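Local coordinates for endoglucanase (Clostridium thermocellum, PDB 2YIK), which probably hydrolyses internal beta-1,4-glucosidic bonds of cellulose, as a glycoside hydrolase family 9 endoglucanase, at residues P238-A241 with A242-D246. Sequence-based numbering, arbitrary orientation.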
loop_
_atom_site.group_PDB
_atom_site.type_symbol
_atom_site.label_atom_id
_atom_site.label_comp_id
_atom_site.label_asym_id
_atom_site.label_seq_id
_atom_site.Cartn_x
_atom_site.Cartn_y
_atom_site.Cartn_z
ATOM N N PRO A 238 -14.279 -17.974 3.401
ATOM C CA PRO A 238 -14.247 -17.957 4.871
ATOM C C PRO A 238 -12.998 -18.545 5.537
ATOM O O PRO A 238 -12.485 -17.986 6.510
ATOM C CB PRO A 238 -15.510 -18.729 5.255
ATOM C CG PRO A 238 -16.412 -18.528 4.076
ATOM C CD PRO A 238 -15.468 -18.697 2.923
ATOM N N GLN A 239 -12.517 -19.670 5.022
ATOM C CA GLN A 239 -11.340 -20.318 5.595
ATOM C C GLN A 239 -10.085 -19.476 5.404
ATOM O O GLN A 239 -9.272 -19.348 6.318
ATOM C CB GLN A 239 -11.132 -21.692 4.964
ATOM C CG GLN A 239 -10.059 -22.526 5.652
ATOM C CD GLN A 239 -10.051 -23.962 5.159
ATOM O OE1 GLN A 239 -9.151 -24.383 4.425
ATOM N NE2 GLN A 239 -11.069 -24.725 5.554
ATOM N N TYR A 240 -9.931 -18.913 4.210
ATOM C CA TYR A 240 -8.783 -18.069 3.902
ATOM C C TYR A 240 -8.875 -16.787 4.714
ATOM O O TYR A 240 -7.870 -16.278 5.212
ATOM C CB TYR A 240 -8.757 -17.721 2.413
ATOM C CG TYR A 240 -7.616 -16.808 2.015
ATOM C CD1 TYR A 240 -6.289 -17.219 2.148
ATOM C CD2 TYR A 240 -7.861 -15.545 1.486
ATOM C CE1 TYR A 240 -5.231 -16.392 1.758
ATOM C CE2 TYR A 240 -6.809 -14.706 1.091
ATOM C CZ TYR A 240 -5.500 -15.139 1.231
ATOM O OH TYR A 240 -4.453 -14.337 0.842
ATOM N N ALA A 241 -10.088 -16.263 4.837
ATOM C CA ALA A 241 -10.316 -15.041 5.593
ATOM C C ALA A 241 -9.964 -15.265 7.055
ATOM O O ALA A 241 -9.353 -14.404 7.700
ATOM C CB ALA A 241 -11.776 -14.612 5.467
ATOM N N ALA A 242 -10.354 -16.427 7.575
ATOM C CA ALA A 242 -10.080 -16.773 8.967
ATOM C C ALA A 242 -8.584 -16.845 9.194
ATOM O O ALA A 242 -8.086 -16.408 10.232
ATOM C CB ALA A 242 -10.721 -18.119 9.323
ATOM N N LYS A 243 -7.863 -17.410 8.232
ATOM C CA LYS A 243 -6.416 -17.514 8.366
ATOM C C LYS A 243 -5.782 -16.123 8.411
ATOM O O LYS A 243 -4.908 -15.860 9.243
ATOM C CB LYS A 243 -5.825 -18.324 7.217
ATOM C CG LYS A 243 -4.320 -18.445 7.291
ATOM C CD LYS A 243 -3.846 -19.634 6.478
ATOM C CE LYS A 243 -2.401 -19.478 6.041
ATOM N NZ LYS A 243 -2.320 -19.626 4.548
ATOM N N SER A 244 -6.234 -15.236 7.525
ATOM C CA SER A 244 -5.717 -13.867 7.473
ATOM C C SER A 244 -5.950 -13.172 8.810
ATOM O O SER A 244 -5.043 -12.553 9.364
ATOM C CB SER A 244 -6.409 -13.067 6.360
ATOM O OG SER A 244 -6.199 -13.665 5.093
ATOM N N LEU A 245 -7.170 -13.288 9.328
ATOM C CA LEU A 245 -7.515 -12.668 10.600
ATOM C C LEU A 245 -6.686 -13.241 11.745
ATOM O O LEU A 245 -6.286 -12.514 12.652
ATOM C CB LEU A 245 -9.005 -12.847 10.898
ATOM C CG LEU A 245 -9.523 -12.166 12.173
ATOM C CD1 LEU A 245 -9.218 -10.682 12.147
ATOM C CD2 LEU A 245 -11.025 -12.389 12.293
ATOM N N ASP A 246 -6.428 -14.545 11.705
ATOM C CA ASP A 246 -5.636 -15.177 12.754
ATOM C C ASP A 246 -4.218 -14.596 12.761
ATOM O O ASP A 246 -3.675 -14.264 13.821
ATOM C CB ASP A 246 -5.585 -16.692 12.549
ATOM C CG ASP A 246 -4.649 -17.375 13.521
ATOM O OD1 ASP A 246 -4.800 -17.183 14.734
ATOM O OD2 ASP A 246 -3.755 -18.112 13.077
#
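Ser244 lies one helical turn beyond Tyr240 and meets both its carbonyl and its ring. Its amide N donates to Tyr240 O at 3.0 Å in a nearly straight bond. With OG set beside its own backbone N (chi1 -60°), the buried hydroxyl reaches back along the helix and lies 3.1 Å from the same Tyr240 O. Asn229 OD1 is a second partner of this OG, and which of the two takes the single proton is not settled. The same OG sits over the centre of one face of the Tyr240 ring, 4.1 Å above its plane. With CG anti to the backbone N (chi1 178°), the ring stands out from the side of the helix, one face turned to the Ser244 hydroxyl.

Around this pair run the i to i+4 backbone hydrogen bonds of the first two turns: Ala242 N to Pro238 O at 2.8 Å, Lys243 N to Gln239 O at 3.1 Å and Leu245 N to Ala241 O at 2.9 Å. Ala242 CB packs 3.3 Å from Pro238 O.

Further out, Asp237, immediately before the helix, accepts a hydrogen bond from Tyr240 N through OD1. The phenol OH is hydrogen-bonded to Asp163 OD1, while Arg159 makes a cation-pi contact with the ring and Phe233 meets it edge-to-face. Away from the metal and active sites, the opening of helix 238-257 is thereby packed against neighbouring helices of the (alpha/alpha)6 barrel characteristic of family 9: Tyr240, Lys243 and Ser244 touch Met166 of helix 151-167, Ala241 and Leu245 rest on Tyr230 of helix 216-233, and Leu245 also reaches helix 279-293. Asp246 forms a salt bridge to Arg171 on strand 169-171.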